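Local coordinates for Phenylalanine/tyrosine ammonia-lyase (Rhodosporidium toruloides, PDB 1Y2M), which catalyses the non-oxidative deamination of L-phenylalanine and L-tyrosine to trans-cinnamic and p-coumaric acid, releasing ammonia at the entry to phenylpropanoid metabolism, at residues V98-S103 with P398-E403; S277-A282 with A416-T421; V301-G306 with Y529-A534; I380-V385 with M422-L427; E642-A647 with S651-S656. All coordinates share one frame; numbering follows the deposited sequence.

Interaction 1: residues V98-S103 with P398-E403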
# COMPACT_ATOMS: atom_id res chain seq x y z
N VAL B 98 -21.27 -25.90 -32.46
CA VAL B 98 -20.29 -26.94 -32.77
C VAL B 98 -20.34 -27.28 -34.25
O VAL B 98 -19.31 -27.41 -34.92
CB VAL B 98 -20.57 -28.21 -31.96
CG1 VAL B 98 -19.60 -29.32 -32.41
CG2 VAL B 98 -20.48 -27.92 -30.48
N GLU B 99 -21.57 -27.44 -34.74
CA GLU B 99 -21.78 -27.82 -36.15
C GLU B 99 -21.26 -26.74 -37.07
O GLU B 99 -20.66 -27.03 -38.10
CB GLU B 99 -23.27 -28.08 -36.41
CG GLU B 99 -23.64 -28.30 -37.90
CD GLU B 99 -22.87 -29.44 -38.56
OE1 GLU B 99 -22.35 -30.32 -37.83
OE2 GLU B 99 -22.82 -29.45 -39.81
N PHE B 100 -21.48 -25.49 -36.69
CA PHE B 100 -21.01 -24.37 -37.50
C PHE B 100 -19.52 -24.50 -37.70
O PHE B 100 -19.01 -24.47 -38.82
CB PHE B 100 -21.31 -23.02 -36.87
CG PHE B 100 -20.66 -21.89 -37.58
CD1 PHE B 100 -21.14 -21.48 -38.82
CD2 PHE B 100 -19.51 -21.28 -37.08
CE1 PHE B 100 -20.52 -20.46 -39.52
CE2 PHE B 100 -18.89 -20.25 -37.77
CZ PHE B 100 -19.41 -19.83 -38.99
N LEU B 101 -18.81 -24.65 -36.59
CA LEU B 101 -17.37 -24.74 -36.66
C LEU B 101 -16.94 -25.94 -37.50
O LEU B 101 -16.09 -25.82 -38.36
CB LEU B 101 -16.81 -24.83 -35.23
CG LEU B 101 -15.37 -24.40 -35.09
CD1 LEU B 101 -15.13 -23.01 -35.71
CD2 LEU B 101 -15.01 -24.40 -33.64
N ARG B 102 -17.56 -27.09 -37.27
CA ARG B 102 -17.24 -28.31 -38.00
C ARG B 102 -17.43 -28.10 -39.50
O ARG B 102 -16.53 -28.38 -40.31
CB ARG B 102 -18.16 -29.42 -37.50
CG ARG B 102 -18.03 -30.78 -38.20
CD ARG B 102 -19.17 -31.68 -37.73
NE ARG B 102 -19.58 -32.68 -38.71
CZ ARG B 102 -20.47 -33.65 -38.48
NH1 ARG B 102 -21.06 -33.77 -37.28
NH2 ARG B 102 -20.78 -34.52 -39.45
N SER B 103 -18.61 -27.61 -39.86
CA SER B 103 -18.95 -27.42 -41.27
C SER B 103 -18.03 -26.37 -41.91
O SER B 103 -17.58 -26.57 -43.03
CB SER B 103 -20.41 -27.00 -41.43
OG SER B 103 -20.51 -25.61 -41.21
N PRO B 398 -11.72 -17.42 -29.24
CA PRO B 398 -12.67 -16.58 -29.98
C PRO B 398 -14.12 -17.03 -29.81
O PRO B 398 -14.35 -18.17 -29.44
CB PRO B 398 -12.21 -16.72 -31.43
CG PRO B 398 -11.36 -17.93 -31.48
CD PRO B 398 -11.00 -18.37 -30.11
N LEU B 399 -15.06 -16.12 -30.09
CA LEU B 399 -16.48 -16.33 -29.89
C LEU B 399 -17.19 -16.39 -31.24
O LEU B 399 -16.80 -15.71 -32.19
CB LEU B 399 -17.04 -15.23 -29.00
CG LEU B 399 -16.47 -15.22 -27.57
CD1 LEU B 399 -17.10 -14.21 -26.66
CD2 LEU B 399 -16.61 -16.58 -26.96
N ILE B 400 -18.19 -17.26 -31.34
CA ILE B 400 -18.76 -17.63 -32.63
C ILE B 400 -20.16 -17.07 -32.76
O ILE B 400 -21.03 -17.36 -31.94
CB ILE B 400 -18.78 -19.18 -32.80
CG1 ILE B 400 -17.34 -19.72 -32.93
CG2 ILE B 400 -19.58 -19.60 -34.00
CD1 ILE B 400 -16.83 -20.33 -31.74
N ASP B 401 -20.37 -16.27 -33.81
CA ASP B 401 -21.66 -15.71 -34.16
C ASP B 401 -22.21 -16.55 -35.33
O ASP B 401 -21.84 -16.35 -36.49
CB ASP B 401 -21.54 -14.23 -34.58
CG ASP B 401 -22.88 -13.60 -34.96
OD1 ASP B 401 -23.89 -14.32 -35.17
OD2 ASP B 401 -22.93 -12.37 -35.07
N VAL B 402 -23.09 -17.49 -35.00
CA VAL B 402 -23.48 -18.52 -35.98
C VAL B 402 -24.40 -17.88 -37.01
O VAL B 402 -24.25 -18.13 -38.20
CB VAL B 402 -24.16 -19.74 -35.30
CG1 VAL B 402 -24.69 -20.73 -36.35
CG2 VAL B 402 -23.19 -20.45 -34.36
N GLU B 403 -25.30 -17.03 -36.55
CA GLU B 403 -26.27 -16.33 -37.41
C GLU B 403 -25.55 -15.61 -38.55
O GLU B 403 -25.92 -15.74 -39.72
CB GLU B 403 -27.07 -15.34 -36.57
CG GLU B 403 -28.18 -14.59 -37.30
CD GLU B 403 -29.01 -13.69 -36.37
OE1 GLU B 403 -28.52 -13.30 -35.27
OE2 GLU B 403 -30.17 -13.36 -36.76
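Phe-100 sets its ring and CB against Ile-400 and Val-402, bridging helix 88-107 and the short strand 399-401. The ring meets Ile-400 obliquely: its CD2 lies 3.5 Å from Ile-400 CG2, with Phe-100 CE2 a little farther from the same methyl at 3.9 Å. Turning CG anti to the backbone N (chi1 171°) carries the ring off the helix towards the strand. Nearer the backbone, Phe-100 CB lies 4.1 Å from each of Val-402 CG1 and CG2, and the closest pair of CA atoms is likewise that of Phe-100 and Val-402, at 6.5 Å.

Within the helix, Ser-103 OG donates to Phe-100 O (3.0 Å), tilted 28° from the carbonyl plane. The strand pairs antiparallel with 406-408, and Lys-405 in the turn between them also touches Phe-100. Phe-314 of the second subunit packs on Leu-399 and Asp-401. Pro-398, behind a cis peptide bond, separates this strand from Asn-397, a probable cinnamate-binding residue by similarity.

Because no hydrogen bond or salt bridge spans the two segments, the contact between them rests on van der Waals packing and on partial shielding from water; Ile-400 is buried, while Phe-100 and Val-402 stay partly exposed.

Interaction 2: residues S277-A282 with A416-T421; sequences SMATLA and AAVANT
Ala-279 is the residue of 277-282 that meets Val-418 and Thr-421, and the helix turn carrying it begins at Ser-277. Ahead of it, Ser-277 gives its OG to Val-164 O of helix 162-176, and Met-278, a selenomethionine, runs its extended chain away from the contact towards Leu-507, Arg-511 and Thr-514 of helix 506-560.

Ala-279 then directs its CB toward the second helix, where it lies 3.5 Å from Val-418 CG1, tighter than usual for two carbons. Val-418 presents that methyl because CG1 stands anti to its own backbone N (chi1 178°). The CA atoms of Ala-279 and Val-418 are 6.9 Å apart, a close approach permitted by the small alanine side chain. Such packing of long helices builds the mainly helical body of the PAL/histidase family, and here it joins helix 273-303 to helix 416-443 near the start of the latter. Thr-421 OG1 comes within 4.4 Å of Ala-279 CB, but its polar end is used inside its own helix: it donates to Val-418 O at 2.7 Å, 17° out of the carbonyl plane.

Helix 368-391 adjoins the same residues, with Val-418 packing on Glu-389 and Thr-421 on Ala-382 and Val-385. Beyond Ala-279, Thr-280 and Leu-281 pack against helix 69-77, while Ala-282 O accepts a hydrogen bond from Asn-517 ND2.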
# COMPACT_ATOMS: atom_id res chain seq x y z
N SER B 277 -16.06 -17.31 -9.45
CA SER B 277 -16.52 -18.19 -8.39
C SER B 277 -16.06 -17.68 -7.02
O SER B 277 -16.84 -17.47 -6.09
CB SER B 277 -15.96 -19.58 -8.59
OG SER B 277 -16.35 -20.35 -7.47
N MSE B 278 -14.75 -17.51 -6.87
CA MSE B 278 -14.24 -17.09 -5.56
C MSE B 278 -14.77 -15.72 -5.13
O MSE B 278 -15.06 -15.48 -3.93
CB MSE B 278 -12.72 -17.08 -5.51
CG MSE B 278 -12.23 -17.00 -4.10
SE MSE B 278 -10.34 -17.50 -4.00
CE MSE B 278 -10.27 -18.08 -2.04
N ALA B 279 -14.88 -14.82 -6.10
CA ALA B 279 -15.44 -13.51 -5.89
C ALA B 279 -16.90 -13.56 -5.43
O ALA B 279 -17.32 -12.79 -4.58
CB ALA B 279 -15.25 -12.63 -7.13
N THR B 280 -17.69 -14.45 -6.03
CA THR B 280 -19.09 -14.60 -5.63
C THR B 280 -19.20 -15.07 -4.19
O THR B 280 -19.98 -14.52 -3.41
CB THR B 280 -19.83 -15.60 -6.55
OG1 THR B 280 -19.90 -15.06 -7.88
CG2 THR B 280 -21.18 -15.85 -6.00
N LEU B 281 -18.39 -16.06 -3.80
CA LEU B 281 -18.38 -16.54 -2.43
C LEU B 281 -17.97 -15.43 -1.48
O LEU B 281 -18.56 -15.28 -0.38
CB LEU B 281 -17.47 -17.75 -2.34
CG LEU B 281 -18.03 -18.94 -3.15
CD1 LEU B 281 -16.92 -19.93 -3.39
CD2 LEU B 281 -19.19 -19.63 -2.43
N ALA B 282 -16.96 -14.66 -1.87
CA ALA B 282 -16.46 -13.58 -1.02
C ALA B 282 -17.48 -12.45 -0.86
O ALA B 282 -17.68 -11.90 0.24
CB ALA B 282 -15.14 -13.08 -1.53
N ALA B 416 -11.27 -7.97 -15.36
CA ALA B 416 -11.18 -6.68 -14.65
C ALA B 416 -12.47 -6.37 -13.91
O ALA B 416 -12.45 -5.88 -12.78
CB ALA B 416 -10.80 -5.58 -15.58
N ALA B 417 -13.60 -6.78 -14.45
CA ALA B 417 -14.88 -6.53 -13.74
C ALA B 417 -14.84 -7.26 -12.40
O ALA B 417 -15.24 -6.69 -11.38
CB ALA B 417 -16.01 -7.02 -14.56
N VAL B 418 -14.27 -8.48 -12.38
CA VAL B 418 -14.22 -9.28 -11.14
C VAL B 418 -13.21 -8.67 -10.18
O VAL B 418 -13.49 -8.54 -8.98
CB VAL B 418 -13.83 -10.76 -11.39
CG1 VAL B 418 -13.75 -11.50 -10.08
CG2 VAL B 418 -14.79 -11.41 -12.37
N ALA B 419 -12.02 -8.29 -10.71
CA ALA B 419 -10.98 -7.76 -9.85
C ALA B 419 -11.51 -6.49 -9.20
O ALA B 419 -11.30 -6.28 -7.97
CB ALA B 419 -9.78 -7.44 -10.65
N ASN B 420 -12.23 -5.69 -9.99
CA ASN B 420 -12.84 -4.44 -9.49
C ASN B 420 -13.69 -4.67 -8.26
O ASN B 420 -13.56 -3.96 -7.26
CB ASN B 420 -13.68 -3.81 -10.63
CG ASN B 420 -14.51 -2.53 -10.20
OD1 ASN B 420 -15.73 -2.64 -9.92
ND2 ASN B 420 -13.88 -1.35 -10.27
N THR B 421 -14.55 -5.67 -8.32
CA THR B 421 -15.42 -5.93 -7.18
C THR B 421 -14.62 -6.30 -5.95
O THR B 421 -14.98 -5.96 -4.80
CB THR B 421 -16.46 -7.05 -7.45
OG1 THR B 421 -15.85 -8.34 -7.60
CG2 THR B 421 -17.25 -6.71 -8.72

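Interaction 3: residues V301-G306 with Y529-A534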
# COMPACT_ATOMS: atom_id res chain seq x y z
N VAL B 301 -25.14 0.34 20.90
CA VAL B 301 -25.89 1.50 21.38
C VAL B 301 -26.63 1.06 22.65
O VAL B 301 -26.67 1.80 23.64
CB VAL B 301 -26.88 2.03 20.30
CG1 VAL B 301 -27.82 3.08 20.88
CG2 VAL B 301 -26.15 2.60 19.06
N GLU B 302 -27.20 -0.15 22.63
CA GLU B 302 -27.91 -0.64 23.82
C GLU B 302 -26.98 -0.80 25.03
O GLU B 302 -27.23 -0.28 26.10
CB GLU B 302 -28.64 -1.95 23.50
CG GLU B 302 -29.76 -1.77 22.50
CD GLU B 302 -30.58 -3.06 22.37
OE1 GLU B 302 -30.04 -4.00 21.76
OE2 GLU B 302 -31.74 -3.17 22.89
N ALA B 303 -25.84 -1.47 24.85
CA ALA B 303 -24.90 -1.68 25.95
C ALA B 303 -24.38 -0.34 26.50
O ALA B 303 -24.13 -0.22 27.67
CB ALA B 303 -23.73 -2.51 25.52
N MSE B 304 -24.26 0.66 25.63
CA MSE B 304 -23.71 1.98 26.02
C MSE B 304 -24.79 2.93 26.51
O MSE B 304 -24.51 4.06 26.81
CB MSE B 304 -23.01 2.60 24.83
CG MSE B 304 -21.78 1.84 24.37
SE MSE B 304 -20.28 2.34 25.60
CE MSE B 304 -19.92 4.22 25.00
N VAL B 305 -26.03 2.44 26.62
CA VAL B 305 -27.21 3.27 26.90
C VAL B 305 -27.13 4.56 26.07
O VAL B 305 -27.33 5.69 26.55
CB VAL B 305 -27.45 3.49 28.41
CG1 VAL B 305 -28.71 4.27 28.66
CG2 VAL B 305 -27.70 2.14 29.05
N GLY B 306 -26.84 4.37 24.79
CA GLY B 306 -26.66 5.46 23.87
C GLY B 306 -27.93 5.88 23.19
O GLY B 306 -29.02 5.44 23.54
N TYR B 529 -19.12 -11.31 21.15
CA TYR B 529 -18.84 -11.88 22.48
C TYR B 529 -18.92 -10.78 23.54
O TYR B 529 -19.58 -10.93 24.58
CB TYR B 529 -17.48 -12.57 22.50
CG TYR B 529 -17.10 -13.05 23.87
CD1 TYR B 529 -17.42 -14.33 24.31
CD2 TYR B 529 -16.44 -12.22 24.73
CE1 TYR B 529 -17.10 -14.75 25.57
CE2 TYR B 529 -16.13 -12.63 26.03
CZ TYR B 529 -16.45 -13.88 26.44
OH TYR B 529 -16.11 -14.28 27.73
N CYS B 530 -18.21 -9.68 23.27
CA CYS B 530 -18.09 -8.59 24.27
C CYS B 530 -19.41 -7.85 24.53
O CYS B 530 -19.78 -7.58 25.69
CB CYS B 530 -17.02 -7.62 23.93
SG CYS B 530 -15.35 -8.27 23.91
N VAL B 531 -20.11 -7.51 23.45
CA VAL B 531 -21.35 -6.73 23.60
C VAL B 531 -22.36 -7.50 24.42
O VAL B 531 -23.15 -6.93 25.16
CB VAL B 531 -21.90 -6.21 22.22
CG1 VAL B 531 -22.67 -7.33 21.50
CG2 VAL B 531 -22.79 -4.98 22.41
N LEU B 532 -22.39 -8.82 24.29
CA LEU B 532 -23.37 -9.61 25.05
C LEU B 532 -23.02 -9.58 26.54
O LEU B 532 -23.92 -9.46 27.38
CB LEU B 532 -23.41 -11.06 24.56
CG LEU B 532 -23.82 -11.18 23.11
CD1 LEU B 532 -23.60 -12.58 22.64
CD2 LEU B 532 -25.28 -10.70 22.85
N GLN B 533 -21.73 -9.68 26.86
CA GLN B 533 -21.30 -9.50 28.25
C GLN B 533 -21.70 -8.15 28.76
O GLN B 533 -22.26 -8.03 29.87
CB GLN B 533 -19.81 -9.67 28.41
CG GLN B 533 -19.35 -9.49 29.88
CD GLN B 533 -19.42 -10.74 30.75
OE1 GLN B 533 -19.99 -11.79 30.39
NE2 GLN B 533 -18.85 -10.61 31.96
N ALA B 534 -21.44 -7.10 27.97
CA ALA B 534 -21.79 -5.74 28.39
C ALA B 534 -23.29 -5.61 28.62
O ALA B 534 -23.75 -5.00 29.59
CB ALA B 534 -21.33 -4.75 27.33
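No flat side chain has a face or an edge in the meeting of Ala-303 with Val-531 and Ala-534; the flat groups of 529-534 are engaged elsewhere. The Tyr-529 ring packs on Ile-691, Asn-694, Val-695 and Ile-698 of helix 691-703, with its OH bonded to His-466 NE2. The Gln-533 amide uses both ends, NE2 towards Leu-456 O and OE1 towards the backbone N of Arg-678.

What remains between the segments is a contact of methyl groups. Ala-303 CB lies 3.7 Å from Ala-534 CB and 4.1 Å from Val-531 CG2, one helical turn apart on the partner helix. The CA atoms of Ala-303 and Ala-534 are 5.7 Å apart, evidence that two alanines allow the backbones close together. At Val-531 (chi1 80°), CG2 stands anti to the backbone N, which brings this methyl beside Ala-303, while CG1 takes the crowded position between N and the carbonyl carbon.

The contact falls where helix 273-303 stops. Val-305 has positive phi (42°), and two bonds return into the last turn: Gly-306 N to Val-301 O at 2.8 Å and Val-305 N to Glu-302 O at 3.0 Å. This is a Schellman motif. The carbonyl of Ala-303, at this C-terminal end, accepts from Arg-538 NE, one turn beyond Ala-534, adding a polar tie to the same helix.

Met-443, at the end of helix 416-443, packs on both Ala-303 and Ala-534, so the terminus of one helix and that of another converge on the middle of the long helix 506-560.

Interaction 4: residues I380-V385 with M422-L427; sequences IHAHAV and MEKTRL
This is a buried, partly polar contact between two nearly antiparallel helices, 368-391 and 416-443, in the helical body of the subunit. The axes of the two short segments approach to 10.1 Å with a signed crossing angle of -155°, a spacing bridged chiefly by one long side chain. Lys-424 leaves its helix with CG anti to the carbonyl carbon, and bends at chi3 (36°) and chi4 (-79°) fold the chain so that NZ arrives 3.8 Å from Ala-382 CB. On the way, Lys-424 CE passes 4.3 Å from His-381 ND1, approaching the imidazole obliquely. Thr-425 OG1 stands 4.4 Å from Ala-382 CB, but bonds to Thr-421 O in its own helix.

A water joins the two polar side chains: it accepts from Lys-424 NZ at 3.1 Å and lies 2.8 Å from His-381 ND1, in the plane of the ring at its edge. Each residue also has a partner beyond the segments. Lys-424 NZ bonds to Asp-378 O, a turn earlier on helix 368-391, and His-381 NE2 pairs with Ser-377 OG of the second subunit, which places this contact beside the subunit interface.

Partners at both ring nitrogens probably restrain the rotation of the imidazole. The buried ammonium donates to a carbonyl and to a water, and its positive charge would probably disfavour protonation of the nearby histidine.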
# COMPACT_ATOMS: atom_id res chain seq x y z
N ILE B 380 -23.44 -3.42 -3.09
CA ILE B 380 -24.57 -3.57 -4.03
C ILE B 380 -24.16 -3.43 -5.52
O ILE B 380 -24.63 -4.16 -6.42
CB ILE B 380 -25.65 -2.55 -3.66
CG1 ILE B 380 -26.18 -2.84 -2.25
CG2 ILE B 380 -26.79 -2.49 -4.71
CD1 ILE B 380 -27.16 -1.79 -1.76
N HIS B 381 -23.25 -2.49 -5.77
CA HIS B 381 -22.67 -2.37 -7.11
C HIS B 381 -21.92 -3.64 -7.53
O HIS B 381 -22.18 -4.23 -8.62
CB HIS B 381 -21.71 -1.17 -7.13
CG HIS B 381 -21.17 -0.84 -8.49
ND1 HIS B 381 -20.08 -1.50 -9.03
CD2 HIS B 381 -21.53 0.11 -9.38
CE1 HIS B 381 -19.82 -0.96 -10.22
NE2 HIS B 381 -20.67 -0.00 -10.45
N ALA B 382 -21.07 -4.13 -6.64
CA ALA B 382 -20.36 -5.36 -6.92
C ALA B 382 -21.32 -6.52 -7.22
O ALA B 382 -21.07 -7.34 -8.13
CB ALA B 382 -19.50 -5.74 -5.77
N HIS B 383 -22.43 -6.56 -6.49
CA HIS B 383 -23.42 -7.62 -6.72
C HIS B 383 -23.94 -7.49 -8.17
O HIS B 383 -24.14 -8.50 -8.89
CB HIS B 383 -24.60 -7.45 -5.75
CG HIS B 383 -25.34 -8.72 -5.54
ND1 HIS B 383 -25.06 -9.55 -4.48
CD2 HIS B 383 -26.31 -9.31 -6.25
CE1 HIS B 383 -25.85 -10.60 -4.55
NE2 HIS B 383 -26.62 -10.48 -5.62
N ALA B 384 -24.22 -6.27 -8.62
CA ALA B 384 -24.71 -6.12 -9.99
C ALA B 384 -23.67 -6.59 -11.00
O ALA B 384 -24.00 -7.29 -11.96
CB ALA B 384 -25.08 -4.70 -10.24
N VAL B 385 -22.40 -6.24 -10.76
CA VAL B 385 -21.30 -6.62 -11.68
C VAL B 385 -21.15 -8.15 -11.74
O VAL B 385 -21.08 -8.79 -12.82
CB VAL B 385 -19.99 -5.91 -11.28
CG1 VAL B 385 -18.84 -6.43 -12.09
CG2 VAL B 385 -20.17 -4.42 -11.38
N MSE B 422 -13.56 -7.04 -6.18
CA MSE B 422 -12.75 -7.55 -5.03
C MSE B 422 -11.91 -6.45 -4.37
O MSE B 422 -11.76 -6.41 -3.15
CB MSE B 422 -11.90 -8.68 -5.50
CG MSE B 422 -12.72 -9.92 -5.82
SE MSE B 422 -13.69 -10.64 -4.24
CE MSE B 422 -15.49 -9.82 -4.42
N GLU B 423 -11.34 -5.56 -5.18
CA GLU B 423 -10.52 -4.43 -4.65
C GLU B 423 -11.45 -3.61 -3.75
O GLU B 423 -11.08 -3.33 -2.58
CB GLU B 423 -9.95 -3.58 -5.77
CG GLU B 423 -9.01 -4.29 -6.73
CD GLU B 423 -7.62 -4.59 -6.19
OE1 GLU B 423 -6.72 -3.81 -6.51
OE2 GLU B 423 -7.41 -5.61 -5.54
N LYS B 424 -12.61 -3.22 -4.27
CA LYS B 424 -13.56 -2.37 -3.53
C LYS B 424 -14.09 -3.06 -2.28
O LYS B 424 -14.21 -2.46 -1.19
CB LYS B 424 -14.76 -1.94 -4.39
CG LYS B 424 -14.43 -1.17 -5.65
CD LYS B 424 -15.59 -1.23 -6.72
CE LYS B 424 -16.96 -1.22 -6.07
NZ LYS B 424 -17.52 -2.51 -5.47
N THR B 425 -14.39 -4.35 -2.41
CA THR B 425 -14.94 -5.06 -1.25
C THR B 425 -13.87 -5.14 -0.15
O THR B 425 -14.20 -5.03 1.04
CB THR B 425 -15.47 -6.43 -1.68
OG1 THR B 425 -16.52 -6.24 -2.64
CG2 THR B 425 -15.97 -7.29 -0.47
N ARG B 426 -12.59 -5.35 -0.50
CA ARG B 426 -11.59 -5.56 0.55
C ARG B 426 -11.36 -4.25 1.32
O ARG B 426 -11.13 -4.24 2.55
CB ARG B 426 -10.30 -6.05 -0.10
CG ARG B 426 -9.35 -6.65 0.90
CD ARG B 426 -8.21 -7.43 0.27
NE ARG B 426 -7.43 -6.68 -0.71
CZ ARG B 426 -7.55 -6.71 -2.05
NH1 ARG B 426 -6.74 -6.00 -2.81
NH2 ARG B 426 -8.46 -7.44 -2.68
N LEU B 427 -11.47 -3.16 0.63
CA LEU B 427 -11.33 -1.86 1.28
C LEU B 427 -12.54 -1.66 2.17
O LEU B 427 -12.41 -1.26 3.32
CB LEU B 427 -11.17 -0.74 0.24
CG LEU B 427 -11.00 0.67 0.85
CD1 LEU B 427 -9.89 0.79 1.84
CD2 LEU B 427 -10.84 1.64 -0.27
O HOH W 1 -18.06 -3.26 -8.38

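Interaction 5: residues E642-A647 with S651-S656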
# COMPACT_ATOMS: atom_id res chain seq x y z
N GLU B 642 -26.02 -12.57 42.47
CA GLU B 642 -26.34 -13.98 42.71
C GLU B 642 -27.62 -14.38 42.01
O GLU B 642 -27.71 -15.49 41.46
CB GLU B 642 -26.43 -14.29 44.20
CG GLU B 642 -25.17 -14.71 44.79
CD GLU B 642 -24.52 -15.85 44.02
OE1 GLU B 642 -25.17 -16.87 43.74
OE2 GLU B 642 -23.34 -15.69 43.70
N THR B 643 -28.61 -13.48 41.99
CA THR B 643 -29.86 -13.76 41.32
C THR B 643 -29.60 -14.03 39.83
O THR B 643 -30.13 -15.01 39.28
CB THR B 643 -30.84 -12.62 41.49
OG1 THR B 643 -31.20 -12.52 42.86
CG2 THR B 643 -32.07 -12.83 40.63
N PHE B 644 -28.78 -13.20 39.17
CA PHE B 644 -28.36 -13.46 37.79
C PHE B 644 -27.65 -14.79 37.62
O PHE B 644 -27.99 -15.58 36.74
CB PHE B 644 -27.41 -12.34 37.34
CG PHE B 644 -26.88 -12.49 35.94
CD1 PHE B 644 -27.62 -12.05 34.86
CD2 PHE B 644 -25.61 -13.01 35.71
CE1 PHE B 644 -27.13 -12.17 33.56
CE2 PHE B 644 -25.11 -13.16 34.41
CZ PHE B 644 -25.87 -12.74 33.34
N TRP B 645 -26.60 -15.02 38.40
CA TRP B 645 -25.73 -16.16 38.10
C TRP B 645 -26.30 -17.50 38.52
O TRP B 645 -25.86 -18.54 38.03
CB TRP B 645 -24.37 -15.99 38.75
CG TRP B 645 -23.56 -14.91 38.12
CD1 TRP B 645 -23.27 -13.69 38.65
CD2 TRP B 645 -22.94 -14.94 36.81
NE1 TRP B 645 -22.53 -12.97 37.77
CE2 TRP B 645 -22.30 -13.72 36.64
CE3 TRP B 645 -22.85 -15.90 35.79
CZ2 TRP B 645 -21.60 -13.40 35.49
CZ3 TRP B 645 -22.16 -15.57 34.63
CH2 TRP B 645 -21.51 -14.36 34.51
N SER B 646 -27.24 -17.51 39.44
CA SER B 646 -27.74 -18.76 39.97
C SER B 646 -28.87 -19.35 39.10
O SER B 646 -29.32 -20.51 39.29
CB SER B 646 -28.17 -18.58 41.43
OG SER B 646 -29.30 -17.74 41.49
N ALA B 647 -29.34 -18.54 38.16
CA ALA B 647 -30.41 -18.93 37.26
C ALA B 647 -29.84 -19.17 35.88
O ALA B 647 -28.84 -18.62 35.51
CB ALA B 647 -31.46 -17.85 37.21
N SER B 651 -33.23 -17.04 31.79
CA SER B 651 -33.89 -16.11 32.73
C SER B 651 -33.15 -14.77 32.84
O SER B 651 -33.43 -13.98 33.78
CB SER B 651 -34.01 -16.72 34.12
OG SER B 651 -34.89 -17.83 34.11
N SER B 652 -32.21 -14.53 31.95
CA SER B 652 -31.38 -13.33 32.06
C SER B 652 -32.23 -12.06 32.10
O SER B 652 -33.11 -11.89 31.27
CB SER B 652 -30.45 -13.17 30.88
OG SER B 652 -29.78 -11.90 30.97
N PRO B 653 -31.90 -11.11 33.01
CA PRO B 653 -32.63 -9.86 33.06
C PRO B 653 -32.47 -9.04 31.78
O PRO B 653 -33.31 -8.19 31.51
CB PRO B 653 -32.07 -9.14 34.29
CG PRO B 653 -30.75 -9.71 34.49
CD PRO B 653 -30.87 -11.16 34.06
N ALA B 654 -31.45 -9.31 30.98
CA ALA B 654 -31.28 -8.63 29.69
C ALA B 654 -32.53 -8.80 28.82
O ALA B 654 -32.86 -7.91 28.03
CB ALA B 654 -30.08 -9.19 28.97
N LEU B 655 -33.19 -9.94 28.95
CA LEU B 655 -34.40 -10.18 28.14
C LEU B 655 -35.50 -9.18 28.48
O LEU B 655 -36.44 -9.02 27.70
CB LEU B 655 -34.89 -11.61 28.36
CG LEU B 655 -33.86 -12.67 28.01
CD1 LEU B 655 -34.37 -14.05 28.40
CD2 LEU B 655 -33.47 -12.66 26.55
N SER B 656 -35.39 -8.53 29.63
CA SER B 656 -36.36 -7.48 30.05
C SER B 656 -36.17 -6.12 29.35
O SER B 656 -37.08 -5.27 29.37
CB SER B 656 -36.26 -7.24 31.56
OG SER B 656 -36.71 -8.36 32.28
O HOH W 2 -31.82 -14.37 36.60
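A chain reversal after helix 619-646 brings an ST turn, formed at Ser-652, back against the helix's last turns. Ser-652 OG accepts from Ala-654 N at 3.1 Å, with an N-H...O angle of 151°, the bond that defines the turn. The central side chain is Phe-644. Its ring is met at the edge, in its own plane, by Pro-653 CD, which lies 3.5 Å from Phe-644 CD1; the two side chains cross at about a right angle. Further round the same rim, Phe-644 CE1 approaches Ser-652 OG to 3.7 Å. With CG anti to the backbone N (chi1 179°), the phenyl ring reaches from the helix towards the returning chain.

At the opposite edge, Phe-644 CD2 stands over the centre of the Trp-645 ring, 3.4 Å above its plane, so the phenyl turns an edge to the indole face. Nearer the bend, Ala-647 CB and Ser-651 CB stand 4.2 Å apart at the exposed margin. Within 642-647, Glu-642 O accepts from Ser-646 N and, at 2.8 Å, from Ser-646 OG; the two donors approach from opposite faces of the carbonyl plane.

Ser-652 OG has further partners in Tyr-666 OH and Asp-536 OD1. These connect the turn to helix 662-672, the next in the chain, and to the long helix 506-560, whose Asp-536 touches Phe-644 and Ala-654 and whose Glu-543 lies against Pro-653.

Overall arrangement
From the N terminus, 98-103 opens interaction 1, which 398-403 closes. Before that closure, helix 273-303 supplies 277-282 to interaction 2 and 301-306 to interaction 3, and helix 368-391 supplies 380-385 to interaction 4. On helix 416-443, 416-421 closes interaction 2 and 422-427 interaction 4; 529-534 on helix 506-560 closes interaction 3, so joining helices 273-303, 368-391, 416-443 and 506-560. Interactions 1, 2 and 4 cross one another, interaction 3 crosses both 1 and 2, and interaction 4 falls within the span of 3. Interactions 2 and 4 touch, Thr-421 CB lying 3.7 Å from Ala-382 CB. Interaction 5 is a short local closure afterwards, its centre about 16 Å from that of interaction 3.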